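Local coordinates for uncharacterized protein (Bacteroides eggerthii DSM 20697, PDB 4ECO), which is of unknown function but, as a leucine-rich repeat protein, probably serves as a scaffold for binding other proteins, at residues G92-I101 and S192-K200. Numbering follows the deposited sequence.
Sequences GASGRVPDAI and SNNITFVSK. With NA (sodium ion), chain C.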
ATOM      1  N   GLY A  92     -16.084 -11.242 -20.059  1.00 38.63           N
ATOM      2  CA  GLY A  92     -15.846 -12.675 -20.003  1.00 38.35           C
ATOM      3  C   GLY A  92     -15.604 -13.252 -21.378  1.00 42.36           C
ATOM      4  O   GLY A  92     -16.082 -14.342 -21.691  1.00 42.49           O
ATOM      5  N   ALA A  93     -14.835 -12.511 -22.195  1.00 38.79           N
ATOM      6  CA  ALA A  93     -14.434 -12.863 -23.554  1.00 38.15           C
ATOM      7  C   ALA A  93     -13.660 -14.191 -23.568  1.00 41.24           C
ATOM      8  O   ALA A  93     -12.934 -14.493 -22.613  1.00 41.10           O
ATOM      9  CB  ALA A  93     -13.587 -11.748 -24.134  1.00 38.76           C
ATOM     10  N   SER A  94     -13.869 -15.009 -24.617  1.00 36.31           N
ATOM     11  CA  SER A  94     -13.275 -16.330 -24.732  1.00 36.23           C
ATOM     12  C   SER A  94     -12.881 -16.585 -26.151  1.00 44.43           C
ATOM     13  O   SER A  94     -13.755 -16.664 -27.024  1.00 45.97           O
ATOM     14  CB  SER A  94     -14.262 -17.399 -24.256  1.00 38.91           C
ATOM     15  OG  SER A  94     -13.821 -18.714 -24.559  1.00 49.71           O
ATOM     16  N   GLY A  95     -11.577 -16.746 -26.377  1.00 41.00           N
ATOM     17  CA  GLY A  95     -11.050 -17.014 -27.706  1.00 41.44           C
ATOM     18  C   GLY A  95      -9.705 -16.393 -27.980  1.00 46.93           C
ATOM     19  O   GLY A  95      -8.912 -16.161 -27.062  1.00 46.77           O
ATOM     20  N   ARG A  96      -9.453 -16.118 -29.263  1.00 44.62           N
ATOM     21  CA  ARG A  96      -8.185 -15.575 -29.754  1.00 44.64           C
ATOM     22  C   ARG A  96      -8.405 -14.184 -30.348  1.00 48.27           C
ATOM     23  O   ARG A  96      -9.330 -14.020 -31.138  1.00 49.26           O
ATOM     24  CB  ARG A  96      -7.590 -16.540 -30.799  1.00 43.01           C
ATOM     25  CG  ARG A  96      -7.218 -17.924 -30.223  1.00 48.12           C
ATOM     26  CD  ARG A  96      -7.039 -19.007 -31.287  1.00 47.06           C
ATOM     27  NE  ARG A  96      -6.154 -18.593 -32.383  1.00 39.10           N
ATOM     28  CZ  ARG A  96      -4.851 -18.849 -32.444  1.00 50.91           C
ATOM     29  NH1 ARG A  96      -4.260 -19.553 -31.485  1.00 37.73           N
ATOM     30  NH2 ARG A  96      -4.130 -18.416 -33.472  1.00 36.41           N
ATOM     31  N   VAL A  97      -7.604 -13.173 -29.932  1.00 42.37           N
ATOM     32  CA  VAL A  97      -7.728 -11.787 -30.427  1.00 40.00           C
ATOM     33  C   VAL A  97      -7.213 -11.799 -31.861  1.00 44.70           C
ATOM     34  O   VAL A  97      -6.056 -12.159 -32.082  1.00 46.05           O
ATOM     35  CB  VAL A  97      -7.029 -10.757 -29.507  1.00 41.48           C
ATOM     36  CG1 VAL A  97      -7.164  -9.349 -30.062  1.00 41.08           C
ATOM     37  CG2 VAL A  97      -7.604 -10.825 -28.092  1.00 39.11           C
ATOM     38  N   PRO A  98      -8.113 -11.562 -32.850  1.00 41.70           N
ATOM     39  CA  PRO A  98      -7.714 -11.720 -34.259  1.00 41.45           C
ATOM     40  C   PRO A  98      -6.864 -10.573 -34.776  1.00 46.00           C
ATOM     41  O   PRO A  98      -6.782  -9.531 -34.140  1.00 45.19           O
ATOM     42  CB  PRO A  98      -9.058 -11.795 -34.997  1.00 43.68           C
ATOM     43  CG  PRO A  98     -10.009 -11.042 -34.164  1.00 47.96           C
ATOM     44  CD  PRO A  98      -9.536 -11.141 -32.734  1.00 43.08           C
ATOM     45  N   ASP A  99      -6.269 -10.767 -35.967  1.00 44.45           N
ATOM     46  CA  ASP A  99      -5.394  -9.811 -36.640  1.00 45.28           C
ATOM     47  C   ASP A  99      -6.153  -8.557 -37.048  1.00 48.88           C
ATOM     48  O   ASP A  99      -5.524  -7.546 -37.365  1.00 50.41           O
ATOM     49  CB  ASP A  99      -4.737 -10.470 -37.873  1.00 49.09           C
ATOM     50  CG  ASP A  99      -4.061 -11.790 -37.554  1.00 60.65           C
ATOM     51  OD1 ASP A  99      -3.232 -11.828 -36.614  1.00 59.92           O
ATOM     52  OD2 ASP A  99      -4.417 -12.794 -38.179  1.00 68.44           O
ATOM     53  N   ALA A 100      -7.497  -8.617 -37.005  1.00 44.38           N
ATOM     54  CA  ALA A 100      -8.418  -7.519 -37.319  1.00 44.81           C
ATOM     55  C   ALA A 100      -8.196  -6.304 -36.377  1.00 50.08           C
ATOM     56  O   ALA A 100      -8.522  -5.169 -36.748  1.00 51.22           O
ATOM     57  CB  ALA A 100      -9.864  -8.004 -37.215  1.00 44.60           C
ATOM     58  N   ILE A 101      -7.596  -6.545 -35.191  1.00 43.93           N
ATOM     59  CA  ILE A 101      -7.314  -5.537 -34.173  1.00 41.83           C
ATOM     60  C   ILE A 101      -6.445  -4.404 -34.775  1.00 46.86           C
ATOM     61  O   ILE A 101      -6.690  -3.237 -34.454  1.00 46.49           O
ATOM     62  CB  ILE A 101      -6.678  -6.186 -32.897  1.00 42.55           C
ATOM     63  CG1 ILE A 101      -6.596  -5.221 -31.702  1.00 41.36           C
ATOM     64  CG2 ILE A 101      -5.357  -6.900 -33.140  1.00 42.17           C
ATOM     65  CD1 ILE A 101      -7.744  -5.342 -30.743  1.00 40.90           C
ATOM     66  N   SER A 192     -10.827 -14.129 -15.375  1.00 40.03           N
ATOM     67  CA  SER A 192     -11.949 -13.213 -15.651  1.00 38.67           C
ATOM     68  C   SER A 192     -12.406 -13.377 -17.104  1.00 44.26           C
ATOM     69  O   SER A 192     -13.442 -12.840 -17.520  1.00 45.70           O
ATOM     70  CB  SER A 192     -11.538 -11.765 -15.393  1.00 40.07           C
ATOM     71  OG  SER A 192     -10.680 -11.289 -16.423  1.00 43.92           O
ATOM     72  N   ASN A 193     -11.602 -14.108 -17.878  1.00 40.48           N
ATOM     73  CA  ASN A 193     -11.810 -14.363 -19.301  1.00 40.74           C
ATOM     74  C   ASN A 193     -11.044 -15.619 -19.736  1.00 45.02           C
ATOM     75  O   ASN A 193     -10.209 -16.136 -18.985  1.00 43.78           O
ATOM     76  CB  ASN A 193     -11.333 -13.142 -20.115  1.00 38.42           C
ATOM     77  CG  ASN A 193      -9.858 -12.859 -19.911  1.00 50.68           C
ATOM     78  OD1 ASN A 193      -8.988 -13.563 -20.421  1.00 38.65           O
ATOM     79  ND2 ASN A 193      -9.547 -11.871 -19.097  1.00 46.10           N
ATOM     80  N   ASN A 194     -11.273 -16.043 -20.990  1.00 41.58           N
ATOM     81  CA  ASN A 194     -10.582 -17.170 -21.574  1.00 41.10           C
ATOM     82  C   ASN A 194      -9.866 -16.731 -22.883  1.00 43.73           C
ATOM     83  O   ASN A 194      -9.980 -17.399 -23.912  1.00 43.40           O
ATOM     84  CB  ASN A 194     -11.531 -18.332 -21.794  1.00 40.89           C
ATOM     85  CG  ASN A 194     -10.803 -19.641 -21.864  1.00 73.62           C
ATOM     86  OD1 ASN A 194     -10.397 -20.212 -20.837  1.00 67.21           O
ATOM     87  ND2 ASN A 194     -10.571 -20.110 -23.083  1.00 70.31           N
ATOM     88  N   ILE A 195      -9.129 -15.590 -22.828  1.00 38.84           N
ATOM     89  CA  ILE A 195      -8.338 -15.109 -23.957  1.00 39.32           C
ATOM     90  C   ILE A 195      -7.092 -16.010 -24.005  1.00 44.14           C
ATOM     91  O   ILE A 195      -6.308 -16.012 -23.066  1.00 42.73           O
ATOM     92  CB  ILE A 195      -7.992 -13.588 -23.870  1.00 42.43           C
ATOM     93  CG1 ILE A 195      -9.195 -12.649 -23.588  1.00 42.46           C
ATOM     94  CG2 ILE A 195      -7.142 -13.115 -25.047  1.00 43.11           C
ATOM     95  CD1 ILE A 195     -10.243 -12.670 -24.549  1.00 52.29           C
ATOM     96  N   THR A 196      -6.930 -16.798 -25.075  1.00 42.02           N
ATOM     97  CA  THR A 196      -5.831 -17.757 -25.189  1.00 41.94           C
ATOM     98  C   THR A 196      -4.734 -17.288 -26.141  1.00 46.08           C
ATOM     99  O   THR A 196      -3.669 -17.899 -26.189  1.00 47.38           O
ATOM    100  CB  THR A 196      -6.388 -19.112 -25.656  1.00 51.08           C
ATOM    101  OG1 THR A 196      -7.124 -18.940 -26.877  1.00 58.12           O
ATOM    102  CG2 THR A 196      -7.276 -19.767 -24.600  1.00 48.77           C
ATOM    103  N   PHE A 197      -4.975 -16.203 -26.873  1.00 41.33           N
ATOM    104  CA  PHE A 197      -4.041 -15.685 -27.860  1.00 41.64           C
ATOM    105  C   PHE A 197      -4.296 -14.192 -28.101  1.00 44.18           C
ATOM    106  O   PHE A 197      -5.449 -13.740 -28.060  1.00 43.20           O
ATOM    107  CB  PHE A 197      -4.220 -16.488 -29.181  1.00 44.69           C
ATOM    108  CG  PHE A 197      -3.136 -16.326 -30.206  1.00 47.77           C
ATOM    109  CD1 PHE A 197      -3.155 -15.265 -31.100  1.00 51.47           C
ATOM    110  CD2 PHE A 197      -2.094 -17.239 -30.286  1.00 52.06           C
ATOM    111  CE1 PHE A 197      -2.118 -15.085 -32.014  1.00 53.13           C
ATOM    112  CE2 PHE A 197      -1.066 -17.067 -31.213  1.00 55.99           C
ATOM    113  CZ  PHE A 197      -1.094 -15.997 -32.080  1.00 53.60           C
ATOM    114  N   VAL A 198      -3.217 -13.429 -28.346  1.00 40.33           N
ATOM    115  CA  VAL A 198      -3.276 -12.007 -28.689  1.00 39.97           C
ATOM    116  C   VAL A 198      -2.392 -11.836 -29.906  1.00 46.40           C
ATOM    117  O   VAL A 198      -1.206 -12.189 -29.869  1.00 46.88           O
ATOM    118  CB  VAL A 198      -2.934 -10.983 -27.568  1.00 41.94           C
ATOM    119  CG1 VAL A 198      -3.304  -9.570 -28.009  1.00 41.70           C
ATOM    120  CG2 VAL A 198      -3.651 -11.311 -26.272  1.00 40.38           C
ATOM    121  N   SER A 199      -2.989 -11.317 -30.990  1.00 42.85           N
ATOM    122  CA  SER A 199      -2.362 -11.087 -32.282  1.00 43.62           C
ATOM    123  C   SER A 199      -1.176 -10.089 -32.221  1.00 49.73           C
ATOM    124  O   SER A 199      -1.186  -9.100 -31.482  1.00 50.07           O
ATOM    125  CB  SER A 199      -3.409 -10.567 -33.266  1.00 46.60           C
ATOM    126  OG  SER A 199      -2.865 -10.147 -34.505  1.00 54.00           O
ATOM    127  N   LYS A 200      -0.173 -10.370 -33.049  1.00 45.89           N
ATOM    128  CA  LYS A 200       1.015  -9.589 -33.344  1.00 45.57           C
ATOM    129  C   LYS A 200       0.628  -8.171 -33.791  1.00 49.26           C
ATOM    130  O   LYS A 200       1.372  -7.221 -33.545  1.00 49.42           O
ATOM    131  CB  LYS A 200       1.717 -10.333 -34.500  1.00 49.04           C
ATOM    132  CG  LYS A 200       3.107  -9.888 -34.898  1.00 57.64           C
ATOM    133  CD  LYS A 200       3.597 -10.747 -36.051  1.00 60.58           C
ATOM    134  CE  LYS A 200       4.926 -10.267 -36.585  1.00 73.82           C
ATOM    135  NZ  LYS A 200       5.464 -11.148 -37.667  1.00 82.11           N
TER
HETATM  136 NA    NA C1001     -14.153 -10.489 -17.479  1.00 42.76          NA
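Ser94 to Val97 runs parallel to Asn194 to Val198, joined by four backbone hydrogen bonds. Asn194 N gives to Ala93 O at 2.8 Å, nearly straight at 170°; Thr196 N gives to Gly95 O, while Gly95 N meets Asn194 O from well above its carbonyl plane. Beyond Gly95 the pairing is loose and shifts by one residue: the nearest CA atoms pair Gly95 with Ile195 but Arg96 with Phe197, and Val97 N reaches Phe197 O, again off-plane, at 2.9 Å. Gly95, where segment 92-101 turns a corner, has backbone angles that would press a CB against the preceding carbonyl. Asn193 OD1 accepts from Ile195 N, an Asx turn, and also bonds Ser216. Ser192 O coordinates sodium, with Glu117 as a second ligand. In chain order 96-97 lies between strands 83-87 and 109-111, and 194-198 between 109-111 and 210-214; their separate two-stranded sheet is consistent with neighbouring leucine-rich repeat coils meeting away from that parallel series. On one face Ile195 CG2 meets Val97 CG2; Ile195 CD1 also reaches Ala93 CB at 3.5 Å. On the other, the Arg96 guanidinium lies over the Phe197 ring, planes 27° apart and CZ 4.0 Å from the ring centroid, a cation-pi stack. A bend at chi3 (50°) folds the arginine over the ring, and its NE pairs with Glu228. A serine in place of Phe197 would probably let the guanidinium swing more freely, its salt bridge to Glu228 less well held. Ser199 OG donates to Asp99 OD1 on the anti side of the carboxylate, 2.7 Å away; the backbone N of Glu228 also binds OD1.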